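Long-range contacts in probable chitinase A (Chromobacterium violaceum, PDB 4TX8), which probably binds chitin and hydrolyses its chains internally, as a family 18 glycoside hydrolase that also carries a small carbohydrate-binding module: residues A25-W29 with V40-N44; E31-V37 with A53-G59; S122-L126 with D154-G158. One frame throughout, in Å; residues are numbered along the deposited sequence.

Contact 1: A25-W29 with V40-N44; sequences ACPGW and VVSYN
W29 and V41 meet through the base of the indole side chain: CB of W29 lies 3.8 Å from CG2 of V41, a methyl group near the plane of the ring at its edge. Next to it W29 and Y43 run side by side and point the same way, and CE3 of W29 comes within 4.0 Å of CE1 of Y43, with the ring planes 82° apart. Both side chains have CG anti to the backbone N (W29 chi1 177°, Y43 chi1 -174°), which sends the two rings out together. At the other end SG of C26, in a disulfide with C77, packs 3.6 Å from CG1 of V40, and C26 also lines the N-acetylglucosamine pocket. Outward from these groups the backbones share two hydrogen bonds: N of S42 donates to O of P27 at 2.9 Å, and N of W29 to O of S42, also at 2.9 Å. G28 suits its place because, with no side chain, it brings CA within 3.3 Å of O of S42. The single beta bridge of G28 with S42 ties the N-terminal loop to strand 40-43, an outer strand of the three-stranded antiparallel sheet in the family 5/12 carbohydrate-binding module.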
# COMPACT_ATOMS: atom_id res chain seq x y z
N ALA A 25 -33.45 2.96 4.93
CA ALA A 25 -32.24 3.62 4.45
C ALA A 25 -32.09 5.01 5.05
O ALA A 25 -33.07 5.62 5.48
CB ALA A 25 -32.25 3.70 2.93
N CYS A 26 -30.86 5.51 5.09
CA CYS A 26 -30.59 6.85 5.58
C CYS A 26 -30.85 7.88 4.48
O CYS A 26 -30.61 7.62 3.31
CB CYS A 26 -29.15 6.97 6.07
SG CYS A 26 -28.79 5.96 7.53
N PRO A 27 -31.37 9.06 4.86
CA PRO A 27 -31.60 10.13 3.88
C PRO A 27 -30.29 10.61 3.28
O PRO A 27 -29.30 10.76 4.00
CB PRO A 27 -32.26 11.23 4.71
CG PRO A 27 -31.82 10.97 6.11
CD PRO A 27 -31.73 9.48 6.23
N GLY A 28 -30.28 10.84 1.97
CA GLY A 28 -29.08 11.30 1.29
C GLY A 28 -28.67 12.68 1.76
O GLY A 28 -29.52 13.54 2.02
N TRP A 29 -27.37 12.90 1.90
CA TRP A 29 -26.85 14.22 2.24
C TRP A 29 -27.22 15.21 1.15
O TRP A 29 -27.14 14.90 -0.04
CB TRP A 29 -25.33 14.16 2.42
CG TRP A 29 -24.70 15.48 2.71
CD1 TRP A 29 -24.50 16.04 3.93
CD2 TRP A 29 -24.18 16.41 1.75
NE1 TRP A 29 -23.89 17.27 3.80
CE2 TRP A 29 -23.69 17.52 2.46
CE3 TRP A 29 -24.10 16.41 0.35
CZ2 TRP A 29 -23.11 18.62 1.83
CZ3 TRP A 29 -23.53 17.51 -0.27
CH2 TRP A 29 -23.04 18.59 0.47
N VAL A 40 -27.70 10.94 10.96
CA VAL A 40 -27.03 10.03 10.05
C VAL A 40 -27.55 10.21 8.63
O VAL A 40 -28.75 10.14 8.38
CB VAL A 40 -27.22 8.56 10.48
CG1 VAL A 40 -26.42 7.64 9.58
CG2 VAL A 40 -26.80 8.39 11.93
N VAL A 41 -26.64 10.43 7.69
CA VAL A 41 -27.02 10.58 6.29
C VAL A 41 -26.30 9.57 5.41
O VAL A 41 -25.32 8.96 5.83
CB VAL A 41 -26.71 12.00 5.76
CG1 VAL A 41 -27.42 13.04 6.60
CG2 VAL A 41 -25.20 12.25 5.75
N SER A 42 -26.79 9.40 4.19
CA SER A 42 -26.14 8.54 3.21
C SER A 42 -25.38 9.38 2.20
O SER A 42 -25.89 10.37 1.69
CB SER A 42 -27.16 7.65 2.50
OG SER A 42 -26.53 6.87 1.49
N TYR A 43 -24.14 8.98 1.91
CA TYR A 43 -23.31 9.67 0.94
C TYR A 43 -22.31 8.69 0.33
O TYR A 43 -21.63 7.97 1.05
CB TYR A 43 -22.58 10.85 1.59
CG TYR A 43 -21.82 11.71 0.61
CD1 TYR A 43 -22.47 12.65 -0.17
CD2 TYR A 43 -20.44 11.58 0.47
CE1 TYR A 43 -21.78 13.44 -1.06
CE2 TYR A 43 -19.74 12.37 -0.42
CZ TYR A 43 -20.42 13.29 -1.19
OH TYR A 43 -19.72 14.08 -2.08
N ASN A 44 -22.24 8.68 -1.00
CA ASN A 44 -21.49 7.66 -1.74
C ASN A 44 -21.90 6.26 -1.31
O ASN A 44 -21.06 5.36 -1.22
CB ASN A 44 -19.98 7.85 -1.56
CG ASN A 44 -19.45 9.07 -2.29
OD1 ASN A 44 -20.14 9.65 -3.13
ND2 ASN A 44 -18.22 9.46 -1.98

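Contact 2: E31-V37 with A53-G59; sequences EGTAYKV and AHTAYVG
Y35 and H54 lie on the same face of the sheet as an antiparallel hydrogen-bonded pair, their rings oblique with planes at 42°, and CE1 of H54 comes 4.2 Å from CD2 of Y35. The imidazole reaches the tyrosine because its CG stands between the backbone N and the carbonyl carbon (chi1 75°); ND1 is held by the carbonyl of V52. The phenol ring of Y35 turns its edge to CB of A56, a methyl small enough to fit there, and its hydroxyl is hydrogen-bonded to the backbone N of A30. On the other face of the ladder A34 and T55 form the neighbouring non-hydrogen-bonded pair, CB of A34 lying 3.5 Å from OG1 of T55. Strands 34-35 and 54-55 thus make a two-stranded antiparallel sheet of the carbohydrate-binding module, with N of Y35 donating to O of H54 at 2.6 Å and N of H54 returning a hydrogen bond to O of Y35. Next along the chain A56, the centre of an inverse gamma turn, gives N to O of T33 and takes N of G32 on its own O. The extended side chain of E31 runs alongside the other segment. Its OE2 receives N of G59 at 2.9 Å from above the carboxylate plane, while OE1 accepts from the backbone N of N61 and from a water that also donates to O of Y57. A carboxylate suits this place, since its oxygens can accept several donors.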
# COMPACT_ATOMS: atom_id res chain seq x y z
N GLU A 31 -27.33 19.68 0.19
CA GLU A 31 -27.08 21.07 0.55
C GLU A 31 -28.39 21.78 0.85
O GLU A 31 -29.44 21.44 0.31
CB GLU A 31 -26.31 21.78 -0.57
CG GLU A 31 -24.87 21.31 -0.70
CD GLU A 31 -23.99 22.28 -1.46
OE1 GLU A 31 -22.78 22.34 -1.15
OE2 GLU A 31 -24.50 22.97 -2.36
N GLY A 32 -28.32 22.76 1.75
CA GLY A 32 -29.50 23.49 2.16
C GLY A 32 -30.20 22.85 3.35
O GLY A 32 -31.19 23.38 3.85
N THR A 33 -29.67 21.72 3.81
CA THR A 33 -30.28 20.97 4.90
C THR A 33 -29.63 21.28 6.25
O THR A 33 -28.41 21.36 6.36
CB THR A 33 -30.19 19.45 4.65
OG1 THR A 33 -30.66 19.16 3.32
CG2 THR A 33 -31.03 18.68 5.65
N ALA A 34 -30.46 21.45 7.27
CA ALA A 34 -29.98 21.65 8.63
C ALA A 34 -29.83 20.30 9.34
O ALA A 34 -30.77 19.51 9.40
CB ALA A 34 -30.93 22.55 9.41
N TYR A 35 -28.64 20.05 9.87
CA TYR A 35 -28.36 18.80 10.56
C TYR A 35 -28.08 19.01 12.04
O TYR A 35 -27.51 20.03 12.43
CB TYR A 35 -27.17 18.09 9.91
CG TYR A 35 -27.41 17.69 8.48
CD1 TYR A 35 -28.29 16.66 8.17
CD2 TYR A 35 -26.77 18.34 7.43
CE1 TYR A 35 -28.53 16.29 6.86
CE2 TYR A 35 -27.00 17.98 6.12
CZ TYR A 35 -27.88 16.95 5.83
OH TYR A 35 -28.12 16.58 4.53
N LYS A 36 -28.50 18.06 12.86
CA LYS A 36 -28.18 18.07 14.28
C LYS A 36 -27.09 17.06 14.58
O LYS A 36 -26.87 16.13 13.80
CB LYS A 36 -29.41 17.75 15.13
CG LYS A 36 -30.55 18.75 15.02
CD LYS A 36 -31.64 18.38 16.01
CE LYS A 36 -32.98 18.99 15.65
NZ LYS A 36 -34.09 18.28 16.35
N VAL A 37 -26.39 17.24 15.70
CA VAL A 37 -25.40 16.27 16.15
C VAL A 37 -26.05 14.89 16.28
O VAL A 37 -27.10 14.76 16.90
CB VAL A 37 -24.77 16.68 17.50
CG1 VAL A 37 -23.82 15.59 17.99
CG2 VAL A 37 -24.05 18.01 17.37
N ALA A 53 -23.91 20.40 14.92
CA ALA A 53 -25.18 20.94 14.44
C ALA A 53 -24.89 22.07 13.46
O ALA A 53 -24.29 23.08 13.83
CB ALA A 53 -26.04 21.43 15.58
N HIS A 54 -25.30 21.90 12.21
CA HIS A 54 -24.99 22.86 11.17
C HIS A 54 -25.89 22.71 9.96
O HIS A 54 -26.60 21.71 9.83
CB HIS A 54 -23.54 22.70 10.71
CG HIS A 54 -23.33 21.50 9.85
ND1 HIS A 54 -23.41 20.21 10.34
CD2 HIS A 54 -23.08 21.38 8.52
CE1 HIS A 54 -23.21 19.35 9.35
NE2 HIS A 54 -23.00 20.04 8.24
N THR A 55 -25.84 23.69 9.08
CA THR A 55 -26.50 23.62 7.79
C THR A 55 -25.46 23.46 6.70
O THR A 55 -24.42 24.12 6.72
CB THR A 55 -27.36 24.87 7.52
OG1 THR A 55 -28.50 24.86 8.39
CG2 THR A 55 -27.83 24.91 6.08
N ALA A 56 -25.71 22.55 5.76
CA ALA A 56 -24.84 22.41 4.60
C ALA A 56 -25.21 23.47 3.57
O ALA A 56 -25.96 23.20 2.63
CB ALA A 56 -24.96 21.02 4.00
N TYR A 57 -24.70 24.69 3.77
CA TYR A 57 -25.09 25.82 2.94
C TYR A 57 -24.78 25.57 1.47
O TYR A 57 -23.76 24.97 1.13
CB TYR A 57 -24.39 27.10 3.41
CG TYR A 57 -24.69 27.47 4.84
CD1 TYR A 57 -25.95 27.93 5.21
CD2 TYR A 57 -23.72 27.36 5.83
CE1 TYR A 57 -26.23 28.27 6.52
CE2 TYR A 57 -23.99 27.69 7.14
CZ TYR A 57 -25.25 28.14 7.48
OH TYR A 57 -25.53 28.48 8.79
N VAL A 58 -25.68 26.01 0.60
CA VAL A 58 -25.56 25.77 -0.83
C VAL A 58 -24.29 26.43 -1.39
O VAL A 58 -23.98 27.57 -1.07
CB VAL A 58 -26.81 26.29 -1.60
CG1 VAL A 58 -27.09 27.76 -1.27
CG2 VAL A 58 -26.66 26.07 -3.10
N GLY A 59 -23.54 25.67 -2.19
CA GLY A 59 -22.33 26.18 -2.81
C GLY A 59 -21.08 26.05 -1.96
O GLY A 59 -19.99 26.40 -2.40
O HOH W 1 -22.53 22.38 1.71

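Contact 3: S122-L126 with D154-G158; sequences SAFPL and DPAAG
A123 and P125 lie against A156 and A157 with no direct hydrogen bond between the backbones: an irregular segment meets a 3-10 turn, and the closest approach of alpha carbons is 4.1 Å, between CA of P125 and CA of A157. The single methyls of A123 and A156 let the segments come close. CB of A156 points at the other segment and touches O of A123 at 3.6 Å, while CB of A123 sits 4.0 Å from CG of D154. The P125 ring approaches the end of the turn with CD 3.8 Å from O of A156, and its CB lies near O of A157; a proline has no N-H to offer these carbonyls, so the meeting is one of van der Waals contact.

Two waters supply the polar links. One accepts from N of A123 and donates to OD2 of D154 at 2.8 Å; the other accepts from N of L126 and donates to O of A157 at 2.7 Å. D154 is well suited to its place because its carboxylate can accept from the backbone as well as from the water. With CG anti to the backbone N (chi1 -172°), OD1 uses its anti lone pair to take N of A156 in an Asx turn, which fixes the carboxylate and probably helps to begin the 3-10 segment 155-157.

In the family 18 catalytic domain, a TIM barrel, the contact joins the loop after strand 108-114 to the one before helix 160-171. L126 packs on F163 and I167 of that helix, A157 rests on W113 of the strand, and F124, whose CB points away from the 154-158 segment, packs on I399 and N400 of helix 399-404.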
# COMPACT_ATOMS: atom_id res chain seq x y z
N SER A 122 -8.85 12.32 11.42
CA SER A 122 -7.97 11.75 12.43
C SER A 122 -7.82 10.25 12.23
O SER A 122 -8.57 9.64 11.46
CB SER A 122 -8.50 12.03 13.83
OG SER A 122 -9.62 11.21 14.11
N ALA A 123 -6.85 9.66 12.92
CA ALA A 123 -6.73 8.21 12.96
C ALA A 123 -7.96 7.61 13.62
O ALA A 123 -8.67 8.29 14.36
CB ALA A 123 -5.46 7.79 13.70
N PHE A 124 -8.21 6.34 13.36
CA PHE A 124 -9.34 5.64 13.95
C PHE A 124 -8.88 4.26 14.41
O PHE A 124 -7.91 3.73 13.88
CB PHE A 124 -10.51 5.55 12.95
CG PHE A 124 -10.23 4.65 11.77
CD1 PHE A 124 -9.51 5.11 10.68
CD2 PHE A 124 -10.71 3.35 11.75
CE1 PHE A 124 -9.26 4.29 9.60
CE2 PHE A 124 -10.47 2.52 10.67
CZ PHE A 124 -9.74 2.99 9.59
N PRO A 125 -9.57 3.69 15.42
CA PRO A 125 -9.17 2.39 15.99
C PRO A 125 -9.01 1.27 14.95
O PRO A 125 -9.84 1.12 14.05
CB PRO A 125 -10.32 2.07 16.95
CG PRO A 125 -10.78 3.43 17.41
CD PRO A 125 -10.66 4.31 16.19
N LEU A 126 -7.94 0.50 15.09
CA LEU A 126 -7.62 -0.58 14.16
C LEU A 126 -8.73 -1.63 14.09
O LEU A 126 -8.92 -2.28 13.06
CB LEU A 126 -6.30 -1.25 14.56
CG LEU A 126 -5.70 -2.24 13.57
CD1 LEU A 126 -5.06 -1.51 12.40
CD2 LEU A 126 -4.70 -3.15 14.25
N ASP A 154 -0.69 6.66 17.54
CA ASP A 154 -1.56 7.83 17.62
C ASP A 154 -2.66 7.52 18.63
O ASP A 154 -3.39 6.54 18.48
CB ASP A 154 -2.15 8.17 16.24
CG ASP A 154 -2.91 9.49 16.23
OD1 ASP A 154 -3.77 9.71 17.10
OD2 ASP A 154 -2.64 10.32 15.34
N PRO A 155 -2.79 8.36 19.67
CA PRO A 155 -3.74 8.11 20.76
C PRO A 155 -5.20 8.01 20.31
O PRO A 155 -6.00 7.39 21.00
CB PRO A 155 -3.55 9.33 21.68
CG PRO A 155 -2.91 10.37 20.82
CD PRO A 155 -2.04 9.61 19.86
N ALA A 156 -5.52 8.59 19.16
CA ALA A 156 -6.88 8.49 18.62
C ALA A 156 -7.24 7.05 18.26
O ALA A 156 -8.41 6.71 18.12
CB ALA A 156 -7.03 9.39 17.41
N ALA A 157 -6.23 6.20 18.12
CA ALA A 157 -6.45 4.78 17.84
C ALA A 157 -6.76 4.01 19.12
O ALA A 157 -7.09 2.83 19.08
CB ALA A 157 -5.24 4.17 17.15
N GLY A 158 -6.65 4.70 20.26
CA GLY A 158 -6.85 4.07 21.55
C GLY A 158 -5.53 3.87 22.27
O GLY A 158 -4.50 4.38 21.83
O HOH W 2 -5.10 11.27 14.53
O HOH W 3 -6.64 0.51 17.68

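How the contacts relate
From the N terminus, contact 1 closes the first loop by bringing residues 25-29 onto 40-44. Contact 2 opens inside that loop, at 31-37, and closes beyond it at 53-59, so the two cross along the chain. They also touch in space: the ring of Y35 packs on V41, and the indole of W29 reaches A56. Together they tie the N-terminal segment, the two-stranded sheet and the three-stranded sheet into one small carbohydrate-binding module. Contact 3 follows in series, closing a loop between 122-126 and 154-158 in the catalytic domain. Nearest atoms of contacts 1 and 3 are about 15 Å apart, and contacts 2 and 3 do not touch either.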